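Local structure of succinate-semialdehyde dehydrogenase (Synechococcus sp., 4ITA) at the interface of chains A and B. The protein catalyses the oxidation of succinic semialdehyde to succinate, using NADP+ as the hydride acceptor, as a member of the aldehyde dehydrogenase family. Numbering follows the deposited sequence. Chains: chain A/B, Succinate-semialdehyde dehydrogenase.

Contacts 1, 2 and 3 form one continuous patch, the centres of their C-alpha atoms lying about 5 Å from one another. B:Leu455 belongs to all three; contacts 1 and 2 also share A:Ile405, contacts 1 and 3 A:Val413 and B:Val453, and contacts 2 and 3 A:Ile415. Throughout, the C-terminal strand 448-455 of chain B lies beside strand 412-415 of chain A, and in contacts 1 and 2 helix 398-407 packs over it. Contact 4 repeats this pairing with the chains exchanged, some 42 to 47 Å away between C-alpha centres. The two chains thus trade C-terminal tails, an arrangement typical of aldehyde dehydrogenase dimers.

Contact 1: the interface of chains A and B. Residues chain A 405, 413; chain B 117, 453, 455.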
# COMPACT_ATOMS: atom_id res chain seq x y z
N ILE A 405 -11.49 -13.50 -18.36
CA ILE A 405 -10.86 -12.23 -18.01
C ILE A 405 -11.53 -11.59 -16.80
O ILE A 405 -10.87 -11.14 -15.87
CB ILE A 405 -10.88 -11.25 -19.20
CG1 ILE A 405 -9.93 -11.72 -20.29
CG2 ILE A 405 -10.52 -9.83 -18.75
CD1 ILE A 405 -10.11 -11.03 -21.63
N VAL A 413 -4.48 -12.04 -15.98
CA VAL A 413 -5.14 -13.06 -16.78
C VAL A 413 -4.62 -13.00 -18.21
O VAL A 413 -4.72 -11.96 -18.88
CB VAL A 413 -6.67 -12.91 -16.78
CG1 VAL A 413 -7.31 -13.98 -17.66
CG2 VAL A 413 -7.23 -12.99 -15.37
N TYR B 117 -3.92 -4.70 -21.45
CA TYR B 117 -4.41 -3.58 -20.66
C TYR B 117 -4.45 -3.92 -19.19
O TYR B 117 -4.27 -5.08 -18.80
CB TYR B 117 -5.81 -3.14 -21.13
CG TYR B 117 -6.88 -4.23 -21.15
CD1 TYR B 117 -7.01 -5.08 -22.24
CD2 TYR B 117 -7.77 -4.39 -20.09
CE1 TYR B 117 -8.00 -6.06 -22.27
CE2 TYR B 117 -8.76 -5.36 -20.11
CZ TYR B 117 -8.87 -6.20 -21.20
OH TYR B 117 -9.86 -7.17 -21.22
N VAL B 453 -4.27 -7.75 -18.19
CA VAL B 453 -4.88 -8.67 -19.14
C VAL B 453 -4.06 -8.69 -20.42
O VAL B 453 -3.67 -7.64 -20.93
CB VAL B 453 -6.32 -8.25 -19.46
CG1 VAL B 453 -6.95 -9.21 -20.48
CG2 VAL B 453 -7.15 -8.20 -18.19
N LEU B 455 -4.20 -10.65 -24.20
CA LEU B 455 -4.95 -11.53 -25.08
C LEU B 455 -4.21 -11.67 -26.40
O LEU B 455 -3.93 -10.68 -27.07
CB LEU B 455 -6.36 -10.98 -25.28
CG LEU B 455 -7.33 -11.87 -26.07
CD1 LEU B 455 -8.68 -11.92 -25.39
CD2 LEU B 455 -7.46 -11.32 -27.48
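In A:Ile405, on helix 398-407, CG2 stands anti to the backbone N and CG1 beside it (chi1 -70°), and this places the CG2 methyl and the CG1-CD1 branch together toward chain B. There they meet B:Val453, whose CG1 is anti to its own backbone N (chi1 179°), which turns one methyl toward each branch of the isoleucine. The methyl CG2 of A:Ile405 lies 3.8 Å from CG2 of B:Val453, and CD1 of A:Ile405 packs at the same distance, 3.8 Å, on CG1 of B:Val453. The two side chains meet roughly at right angles. B:Tyr117, on strand 115-122, reaches in with its phenol end, while CB of B:Val453 sits against one face of its ring near the rim, a contact within chain B that is likely to steady the ring. Beneath the side chains A:Val413 and B:Val453 pair as neighbours in a parallel beta bridge. CD1 of A:Ile405 also touches CD1 of B:Leu455 at 4.1 Å. Replacing A:Ile405 by alanine would probably leave both methyls of B:Val453 less well packed and open a gap beside the B:Tyr117 hydroxyl. The hydroxyl OH of B:Tyr117 lies 3.7 Å from CG2 of A:Ile405.

Contact 2: the interface of chains A and B. Residues chain A 401, 405, 415; chain B 455.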
# COMPACT_ATOMS: atom_id res chain seq x y z
N GLN A 401 -13.73 -16.00 -23.43
CA GLN A 401 -12.56 -15.16 -23.15
C GLN A 401 -12.92 -14.05 -22.16
O GLN A 401 -12.20 -13.82 -21.19
CB GLN A 401 -11.99 -14.54 -24.43
CG GLN A 401 -11.44 -15.56 -25.40
CD GLN A 401 -10.99 -14.94 -26.70
OE1 GLN A 401 -11.44 -13.85 -27.07
NE2 GLN A 401 -10.12 -15.63 -27.42
N ILE A 405 -11.49 -13.50 -18.36
CA ILE A 405 -10.86 -12.23 -18.01
C ILE A 405 -11.53 -11.59 -16.80
O ILE A 405 -10.87 -11.14 -15.87
CB ILE A 405 -10.88 -11.25 -19.20
CG1 ILE A 405 -9.93 -11.72 -20.29
CG2 ILE A 405 -10.52 -9.83 -18.75
CD1 ILE A 405 -10.11 -11.03 -21.63
N ILE A 415 -4.88 -14.75 -21.97
CA ILE A 415 -5.71 -15.57 -22.84
C ILE A 415 -4.88 -16.04 -24.04
O ILE A 415 -4.33 -15.23 -24.78
CB ILE A 415 -6.96 -14.79 -23.33
CG1 ILE A 415 -7.80 -14.29 -22.15
CG2 ILE A 415 -7.79 -15.65 -24.29
CD1 ILE A 415 -8.38 -15.40 -21.28
N LEU B 455 -4.20 -10.65 -24.20
CA LEU B 455 -4.95 -11.53 -25.08
C LEU B 455 -4.21 -11.67 -26.40
O LEU B 455 -3.93 -10.68 -27.07
CB LEU B 455 -6.36 -10.98 -25.28
CG LEU B 455 -7.33 -11.87 -26.07
CD1 LEU B 455 -8.68 -11.92 -25.39
CD2 LEU B 455 -7.46 -11.32 -27.48
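An intersubunit parallel beta bridge between A:Ile415, in strand 412-415, and B:Leu455, in the C-terminal strand 448-455, forms the floor of this contact, and helix 398-407 of chain A supplies the opposite wall. The leucine side chain lies between strand and helix. With CG anti to the backbone N (chi1 -174°), a second torsion of 135° turns CD1 toward helix 398-407. CD1 of B:Leu455 rests 3.9 Å from the branching carbon CB of A:Ile415, and the two side chains run at a slant to each other. Both branches of the isoleucine also border this methyl, CG2 at 4.0 Å and CG1 at 4.1 Å from CD1 of B:Leu455. From the helix, A:Gln401 extends its aliphatic chain beyond CG and brings its terminal amide to the same methyl, about perpendicular to the leucine. The amide oxygen OE1 of A:Gln401 is 3.8 Å from CD1 of B:Leu455, and the amide carbon CD is 4.0 Å from it, a van der Waals approach. A:Ile405, one helical turn further along, also borders it. The leucine thus sits near the end of the chain B tail, held between helix 398-407 and strand 412-415 of chain A.

Contact 3: the interface of chains A and B. Residues chain A 413-417; chain B 453-456.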
# COMPACT_ATOMS: atom_id res chain seq x y z
N VAL A 413 -4.48 -12.04 -15.98
CA VAL A 413 -5.14 -13.06 -16.78
C VAL A 413 -4.62 -13.00 -18.21
O VAL A 413 -4.72 -11.96 -18.88
CB VAL A 413 -6.67 -12.91 -16.78
CG1 VAL A 413 -7.31 -13.98 -17.66
CG2 VAL A 413 -7.23 -12.99 -15.37
N PHE A 414 -4.05 -14.12 -18.65
CA PHE A 414 -3.54 -14.25 -20.02
C PHE A 414 -4.43 -15.20 -20.80
O PHE A 414 -4.71 -16.31 -20.35
CB PHE A 414 -2.10 -14.76 -20.02
CG PHE A 414 -1.06 -13.69 -19.78
CD1 PHE A 414 -1.11 -12.89 -18.64
CD2 PHE A 414 -0.04 -13.48 -20.70
CE1 PHE A 414 -0.14 -11.91 -18.42
CE2 PHE A 414 0.92 -12.51 -20.48
CZ PHE A 414 0.87 -11.71 -19.35
N ILE A 415 -4.88 -14.75 -21.97
CA ILE A 415 -5.71 -15.57 -22.84
C ILE A 415 -4.88 -16.04 -24.04
O ILE A 415 -4.33 -15.23 -24.78
CB ILE A 415 -6.96 -14.79 -23.33
CG1 ILE A 415 -7.80 -14.29 -22.15
CG2 ILE A 415 -7.79 -15.65 -24.29
CD1 ILE A 415 -8.38 -15.40 -21.28
N ASN A 416 -4.79 -17.36 -24.20
CA ASN A 416 -4.04 -17.99 -25.29
C ASN A 416 -2.55 -17.68 -25.24
O ASN A 416 -1.88 -17.57 -26.28
CB ASN A 416 -4.65 -17.66 -26.66
CG ASN A 416 -6.05 -18.20 -26.83
OD1 ASN A 416 -6.40 -19.23 -26.24
ND2 ASN A 416 -6.87 -17.51 -27.61
N GLY A 417 -2.03 -17.52 -24.03
CA GLY A 417 -0.60 -17.42 -23.80
C GLY A 417 -0.30 -17.73 -22.35
O GLY A 417 -1.21 -17.68 -21.51
N VAL B 453 -4.27 -7.75 -18.19
CA VAL B 453 -4.88 -8.67 -19.14
C VAL B 453 -4.06 -8.69 -20.42
O VAL B 453 -3.67 -7.64 -20.93
CB VAL B 453 -6.32 -8.25 -19.46
CG1 VAL B 453 -6.95 -9.21 -20.48
CG2 VAL B 453 -7.15 -8.20 -18.19
N TRP B 454 -3.79 -9.89 -20.92
CA TRP B 454 -3.04 -10.06 -22.16
C TRP B 454 -3.81 -11.05 -23.00
O TRP B 454 -4.06 -12.17 -22.55
CB TRP B 454 -1.63 -10.59 -21.85
CG TRP B 454 -0.69 -10.72 -23.03
CD1 TRP B 454 0.30 -9.85 -23.38
CD2 TRP B 454 -0.63 -11.80 -23.97
NE1 TRP B 454 0.97 -10.32 -24.49
CE2 TRP B 454 0.41 -11.51 -24.87
CE3 TRP B 454 -1.35 -12.99 -24.13
CZ2 TRP B 454 0.74 -12.36 -25.93
CZ3 TRP B 454 -1.02 -13.83 -25.19
CH2 TRP B 454 0.02 -13.51 -26.07
N LEU B 455 -4.20 -10.65 -24.20
CA LEU B 455 -4.95 -11.53 -25.08
C LEU B 455 -4.21 -11.67 -26.40
O LEU B 455 -3.93 -10.68 -27.07
CB LEU B 455 -6.36 -10.98 -25.28
CG LEU B 455 -7.33 -11.87 -26.07
CD1 LEU B 455 -8.68 -11.92 -25.39
CD2 LEU B 455 -7.46 -11.32 -27.48
N LYS B 456 -3.88 -12.91 -26.76
CA LYS B 456 -3.10 -13.16 -27.97
C LYS B 456 -3.77 -12.59 -29.20
O LYS B 456 -3.11 -11.90 -29.98
CB LYS B 456 -2.87 -14.66 -28.17
CG LYS B 456 -2.01 -14.97 -29.39
CD LYS B 456 -1.96 -16.46 -29.69
CE LYS B 456 -1.01 -16.75 -30.85
NZ LYS B 456 -0.81 -18.21 -31.09
OXT LYS B 456 -4.96 -12.82 -29.43
O HOH W 1 -6.33 -15.09 -29.15
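The ring of A:Phe414 is packed tightly against B:Trp454: CB of the tryptophan stands over the centre of one phenyl face, 3.5 Å from the centroid in a CH-pi contact. CG of B:Trp454 is anti to its backbone N (chi1 -176°), and this carries the indole past the phenyl, whose CE2 lies over the indole face near its rim. The phenyl and indole planes are nearly parallel, about 13° apart, but offset, with CB and not the indole over the phenyl centre. Beside them a ladder of backbone bonds joins strand 412-415 to strand 448-455: B:Trp454 N donates to A:Val413 O at 3.1 Å, A:Ile415 N to B:Trp454 O at 2.8 Å, and B:Lys456 N to A:Ile415 O at 3.1 Å. The middle bond is nearly straight, 171° at the hydrogen. An alanine in place of A:Phe414 would probably leave CB and the inner indole atoms of B:Trp454 without their aromatic cover, setting the indole freer to turn. Toward the chain end the packing gives way to a looser, hydrated join. The extended B:Lys456 side chain runs past A:Asn416, with CD of the lysine 3.6 Å from the backbone O of the asparagine. A water links the A:Asn416 side-chain amide to the C-terminal carboxylate of B:Lys456: it lies 2.9 Å from A:Asn416 ND2 and 2.7 Å from B:Lys456 OXT.

Contact 4: the interface of chains A and B. Residues chain A 454-456; chain B 401, 414-415.
A:Trp454 and B:Phe414 make the aromatic part of the first shell: CB of the tryptophan sits over the centre of the phenyl face, 3.5 Å from the ring atom CE2 of B:Phe414. The indole runs on from CB nearly parallel to the phenyl and offset past its rim, CE2 of B:Phe414 lying over the indole face. Its six-membered ring reaches the backbone of B:Ile415, CZ3 of A:Trp454 lying 3.6 Å from B:Ile415 O. Backbone bonds beside this pair fix the register: B:Ile415 N donates to A:Trp454 O at 2.8 Å, and A:Lys456 N donates to B:Ile415 O at 3.1 Å. On the opposite side of the strand pair, A:Leu455 presses CD1 into B:Ile415, 3.6 Å from CG2 and 3.6 Å from CB of the isoleucine. Its second torsion of 70° turns this methyl toward the isoleucine. The parallel bridges of A:Trp454 with B:Phe414 and of A:Leu455 with B:Ile415 set the two faces, aromatic and aliphatic. Further out, helix 398-407 of chain B positions B:Gln401 over the aliphatic face, with CD of the glutamine 3.9 Å from CD1 of A:Leu455. The site probably anchors the C-terminal tail of chain A on chain B and so is likely to help hold the two subunits together, as in other aldehyde dehydrogenases.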
# COMPACT_ATOMS: atom_id res chain seq x y z
N TRP A 454 -0.49 23.20 -3.41
CA TRP A 454 -1.52 24.21 -3.69
C TRP A 454 -0.88 25.57 -3.49
O TRP A 454 -0.37 25.87 -2.42
CB TRP A 454 -2.70 24.03 -2.73
CG TRP A 454 -3.88 24.93 -2.96
CD1 TRP A 454 -5.05 24.60 -3.58
CD2 TRP A 454 -4.04 26.29 -2.53
NE1 TRP A 454 -5.91 25.67 -3.58
CE2 TRP A 454 -5.31 26.72 -2.94
CE3 TRP A 454 -3.21 27.19 -1.83
CZ2 TRP A 454 -5.79 28.01 -2.69
CZ3 TRP A 454 -3.69 28.47 -1.59
CH2 TRP A 454 -4.96 28.87 -2.01
N LEU A 455 -0.87 26.37 -4.54
CA LEU A 455 -0.25 27.69 -4.51
C LEU A 455 -1.29 28.74 -4.83
O LEU A 455 -1.89 28.71 -5.90
CB LEU A 455 0.89 27.73 -5.53
CG LEU A 455 1.53 29.05 -5.96
CD1 LEU A 455 2.34 29.63 -4.84
CD2 LEU A 455 2.41 28.84 -7.19
N LYS A 456 -1.52 29.67 -3.89
CA LYS A 456 -2.55 30.69 -4.07
C LYS A 456 -2.34 31.47 -5.35
O LYS A 456 -3.28 31.64 -6.13
CB LYS A 456 -2.58 31.66 -2.89
CG LYS A 456 -3.73 32.66 -2.99
CD LYS A 456 -3.65 33.75 -1.93
CE LYS A 456 -4.89 34.63 -1.95
NZ LYS A 456 -4.88 35.70 -0.91
OXT LYS A 456 -1.23 31.94 -5.63
N GLN B 401 9.17 30.10 -2.26
CA GLN B 401 8.01 29.23 -2.49
C GLN B 401 8.45 27.87 -3.01
O GLN B 401 7.99 26.84 -2.54
CB GLN B 401 7.04 29.87 -3.50
CG GLN B 401 6.39 31.14 -3.01
CD GLN B 401 5.54 31.80 -4.07
OE1 GLN B 401 5.70 31.55 -5.27
NE2 GLN B 401 4.63 32.68 -3.64
N PHE B 414 0.96 23.72 1.15
CA PHE B 414 0.13 24.84 0.71
C PHE B 414 0.91 26.14 0.85
O PHE B 414 1.46 26.42 1.92
CB PHE B 414 -1.17 24.91 1.52
CG PHE B 414 -2.25 23.97 1.02
CD1 PHE B 414 -2.03 22.60 0.91
CD2 PHE B 414 -3.51 24.47 0.67
CE1 PHE B 414 -3.03 21.75 0.45
CE2 PHE B 414 -4.51 23.62 0.22
CZ PHE B 414 -4.27 22.26 0.10
N ILE B 415 0.96 26.92 -0.23
CA ILE B 415 1.64 28.21 -0.21
C ILE B 415 0.60 29.33 -0.19
O ILE B 415 -0.25 29.42 -1.09
CB ILE B 415 2.57 28.38 -1.42
CG1 ILE B 415 3.62 27.26 -1.47
CG2 ILE B 415 3.24 29.75 -1.39
CD1 ILE B 415 4.51 27.19 -0.24